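Local coordinates for methylmalonyl-CoA carboxyltransferase 12S subunit (Propionibacterium freudenreichii, PDB 1ON3) that transfers the carboxyl group of methylmalonyl-CoA to the biotin of the 1.3S subunit, and as a hexamer forms the core of the transcarboxylase complex, at the interface of chains A and B. Residues are numbered along the deposited sequence; one frame, centred on the assembly and turned at random. Chains: chain A/B, Methylmalonyl-CoA carboxyltransferase 12S subunit.

Contact 1: the interface of chains A and B. Residues chain A 142, 147, 150-151; chain B 438.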
loop_
_atom_site.group_PDB
_atom_site.type_symbol
_atom_site.label_atom_id
_atom_site.label_comp_id
_atom_site.label_asym_id
_atom_site.label_seq_id
_atom_site.Cartn_x
_atom_site.Cartn_y
_atom_site.Cartn_z
ATOM N N ALA A 142 33.930 17.259 -19.869
ATOM C CA ALA A 142 33.810 18.243 -18.795
ATOM C C ALA A 142 34.694 19.444 -19.107
ATOM O O ALA A 142 35.816 19.294 -19.572
ATOM C CB ALA A 142 34.208 17.623 -17.448
ATOM N N GLY A 147 37.383 22.870 -13.533
ATOM C CA GLY A 147 37.851 21.818 -12.645
ATOM C C GLY A 147 36.811 20.902 -12.014
ATOM O O GLY A 147 36.050 20.218 -12.705
ATOM N N SER A 150 32.790 21.281 -12.821
ATOM C CA SER A 150 32.205 20.572 -13.958
ATOM C C SER A 150 32.184 19.061 -13.704
ATOM O O SER A 150 31.338 18.349 -14.243
ATOM C CB SER A 150 32.981 20.881 -15.245
ATOM O OG SER A 150 34.344 20.510 -15.129
ATOM N N LEU A 151 33.114 18.575 -12.886
ATOM C CA LEU A 151 33.172 17.151 -12.558
ATOM C C LEU A 151 31.918 16.840 -11.734
ATOM O O LEU A 151 31.322 15.777 -11.865
ATOM C CB LEU A 151 34.415 16.835 -11.711
ATOM C CG LEU A 151 34.986 15.407 -11.686
ATOM C CD1 LEU A 151 35.935 15.273 -10.502
ATOM C CD2 LEU A 151 33.895 14.379 -11.576
ATOM N N VAL B 438 39.219 16.907 -12.055
ATOM C CA VAL B 438 38.484 16.449 -13.225
ATOM C C VAL B 438 39.470 15.650 -14.081
ATOM O O VAL B 438 39.106 14.665 -14.729
ATOM C CB VAL B 438 37.881 17.644 -14.009
ATOM C CG1 VAL B 438 38.926 18.276 -14.921
ATOM C CG2 VAL B 438 36.645 17.180 -14.788
#
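At the two-fold symmetric interface between two 12S subunits, B:Val438 presses its side chain against A:Ala142, A:Gly147 and A:Leu151, joining the C-terminal half of one subunit to the N-terminal half of its neighbour within the homohexamer. The patch is small and mostly apolar, a knob of one residue set against a loop and the first turn of a helix. The CG2 methyl of B:Val438 does most of the touching. It meets the methyl CB of A:Ala142 at 3.6 Å and, from another direction, CB of A:Leu151 at 3.8 Å. CG2 stands anti to the backbone N of B:Val438, which turns it into the chain A surface, while CG1 takes the more hindered place between N and the carbonyl carbon (chi1 82°). The branch carbon CB of B:Val438 rests against the carbonyl oxygen O of A:Gly147 at 3.4 Å. A:Leu151 passes alongside in the opposite sense to the valine, its CD1 reaching over the backbone of B:Val438 to 3.9 Å from CA.

The same A:Gly147 oxygen is held within chain A by the hydroxyl of A:Ser150, with OG 3.0 Å from O. The donor lies moderately tilted from the carbonyl plane, and chi1 of 59° swings the hydroxyl back along the first helical turn to reach it. This second-shell bond should help hold in place the carbonyl that the valine packs upon. The backbone of A:Gly147, with positive phi, suits a glycine.

Both A:Ala142 and B:Val438 belong to methylmalonyl-CoA pockets, so the contact may shape an active site built from two subunits, as is usual for carboxyltransferases of this crotonase-like family. In the fold, A:Ala142 follows strand 133-139 and A:Gly147 immediately precedes helix 148-164, whereas B:Val438 lies between strand 435-437 and helix 441-448.

Contact 2: the interface of chains A and B. Residues chain A 396, 422-424, 513-514; chain B 159, 162-163.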
loop_
_atom_site.group_PDB
_atom_site.type_symbol
_atom_site.label_atom_id
_atom_site.label_comp_id
_atom_site.label_asym_id
_atom_site.label_seq_id
_atom_site.Cartn_x
_atom_site.Cartn_y
_atom_site.Cartn_z
ATOM N N SER A 396 13.562 -14.620 -16.402
ATOM C CA SER A 396 12.945 -15.100 -15.163
ATOM C C SER A 396 12.333 -13.934 -14.387
ATOM O O SER A 396 11.304 -14.084 -13.728
ATOM C CB SER A 396 13.981 -15.809 -14.284
ATOM O OG SER A 396 14.465 -16.986 -14.908
ATOM N N ASP A 422 9.302 -23.036 -18.237
ATOM C CA ASP A 422 9.887 -23.003 -16.901
ATOM C C ASP A 422 10.437 -21.641 -16.528
ATOM O O ASP A 422 10.606 -21.351 -15.342
ATOM C CB ASP A 422 10.987 -24.050 -16.776
ATOM C CG ASP A 422 10.460 -25.446 -16.974
ATOM O OD1 ASP A 422 9.483 -25.791 -16.279
ATOM O OD2 ASP A 422 11.006 -26.188 -17.820
ATOM N N LEU A 423 10.748 -20.809 -17.522
ATOM C CA LEU A 423 11.227 -19.454 -17.216
ATOM C C LEU A 423 10.068 -18.452 -17.331
ATOM O O LEU A 423 10.263 -17.231 -17.407
ATOM C CB LEU A 423 12.402 -19.047 -18.111
ATOM C CG LEU A 423 13.759 -19.310 -17.427
ATOM C CD1 LEU A 423 14.002 -20.812 -17.339
ATOM C CD2 LEU A 423 14.886 -18.633 -18.187
ATOM N N GLY A 424 8.857 -18.992 -17.326
ATOM C CA GLY A 424 7.674 -18.153 -17.371
ATOM C C GLY A 424 7.069 -17.783 -18.706
ATOM O O GLY A 424 6.288 -16.831 -18.777
ATOM N N ARG A 513 5.866 -10.265 -8.334
ATOM C CA ARG A 513 7.152 -10.793 -7.913
ATOM C C ARG A 513 7.349 -10.564 -6.416
ATOM O O ARG A 513 6.796 -9.616 -5.852
ATOM C CB ARG A 513 8.261 -10.072 -8.680
ATOM C CG ARG A 513 8.178 -10.215 -10.188
ATOM C CD ARG A 513 8.536 -11.629 -10.603
ATOM N NE ARG A 513 9.944 -11.915 -10.352
ATOM C CZ ARG A 513 10.464 -13.139 -10.297
ATOM N NH1 ARG A 513 9.693 -14.209 -10.468
ATOM N NH2 ARG A 513 11.759 -13.293 -10.075
ATOM N N PRO A 514 8.139 -11.432 -5.756
ATOM C CA PRO A 514 8.394 -11.280 -4.317
ATOM C C PRO A 514 8.879 -9.849 -4.110
ATOM O O PRO A 514 9.422 -9.250 -5.031
ATOM C CB PRO A 514 9.515 -12.288 -4.048
ATOM C CG PRO A 514 9.305 -13.343 -5.107
ATOM C CD PRO A 514 8.925 -12.544 -6.329
ATOM N N PHE B 159 14.779 -20.385 -12.624
ATOM C CA PHE B 159 13.711 -19.434 -12.330
ATOM C C PHE B 159 13.658 -19.227 -10.815
ATOM O O PHE B 159 13.458 -18.111 -10.338
ATOM C CB PHE B 159 12.369 -19.970 -12.850
ATOM C CG PHE B 159 11.227 -18.977 -12.751
ATOM C CD1 PHE B 159 10.381 -18.973 -11.641
ATOM C CD2 PHE B 159 10.997 -18.057 -13.769
ATOM C CE1 PHE B 159 9.314 -18.061 -11.550
ATOM C CE2 PHE B 159 9.930 -17.136 -13.688
ATOM C CZ PHE B 159 9.094 -17.143 -12.579
ATOM N N VAL B 162 16.344 -16.966 -9.412
ATOM C CA VAL B 162 16.044 -15.563 -9.680
ATOM C C VAL B 162 14.936 -15.080 -8.743
ATOM O O VAL B 162 14.975 -13.955 -8.244
ATOM C CB VAL B 162 15.623 -15.349 -11.156
ATOM C CG1 VAL B 162 15.352 -13.873 -11.421
ATOM C CG2 VAL B 162 16.734 -15.838 -12.086
ATOM N N LYS B 163 13.954 -15.941 -8.498
ATOM C CA LYS B 163 12.859 -15.583 -7.595
ATOM C C LYS B 163 13.427 -15.215 -6.203
ATOM O O LYS B 163 13.050 -14.203 -5.623
ATOM C CB LYS B 163 11.885 -16.761 -7.498
ATOM C CG LYS B 163 10.561 -16.462 -6.806
ATOM C CD LYS B 163 9.761 -17.754 -6.679
ATOM C CE LYS B 163 8.364 -17.498 -6.133
ATOM N NZ LYS B 163 7.551 -18.746 -6.048
HETATM O O HOH W 1 11.989 -15.695 -11.232
#
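B:Phe159, B:Val162 and B:Lys163, on the last turns of helix 147-164, pack against A:Ser396, the 3-10 turn 421-423 and the C-terminal segment with A:Arg513 and A:Pro514, in a mixed apolar and water-bridged patch of the 12S homohexamer.

The packing centres on B:Phe159. Its CG is anti to the backbone N (chi1 -173°), which directs the ring between A:Ser396 and the turn. CD2 lies 3.7 Å from CA of A:Leu423, while the CB and CG end lies beside the carbonyl oxygen of A:Asp422. Ring atom CE2 comes to 3.3 Å from the carbonyl O of A:Ser396. Next to it, CG2 of B:Val162 meets CB of A:Ser396 at 3.5 Å. At the other margin A:Pro514 and the aliphatic stem of B:Lys163 cross at about a right angle, CG to CG. Beyond CG the lysine chain is extended, carrying NZ away from the guanidinium of A:Arg513, 6.7 Å from NH1, a separation that would probably ease any repulsion between like charges.

A polar link is made by water 1. A:Arg513, bent at chi2 and chi3, brings both terminal nitrogens to it, NH1 at 2.8 Å and NH2 at 2.7 Å from the water oxygen, each bond markedly bent. The water also bonds the carbonyl oxygens of A:Ser396 and B:Phe159, so it ties together the end of helix 384-397, the C-terminal segment and the partner helix. The guanidinium carries the A:Ser396 carbonyl oxygen over the rim of one face and stands steeply to the phenyl ring, their planes 71° apart.

The oxygen of water 1 sits 3.3 Å above the plane of the B:Phe159 ring, over its centre.

Contacts 1 and 2 have centres about 43 Å apart and belong to one two-fold symmetric interface. They draw on opposite ends of equivalent helices, 148-164 in chain A and 147-164 in chain B: contact 1 uses the first turn, contact 2 the last turns. Because each contact has a twin with the chains exchanged, the helix of either subunit meets its partner at both ends. The partners seen in these two contacts come from the second half of the sequence. The pairing of N-terminal with C-terminal halves is thus supported at both ends of the helix, near the probable active site and at the water-bridged patch.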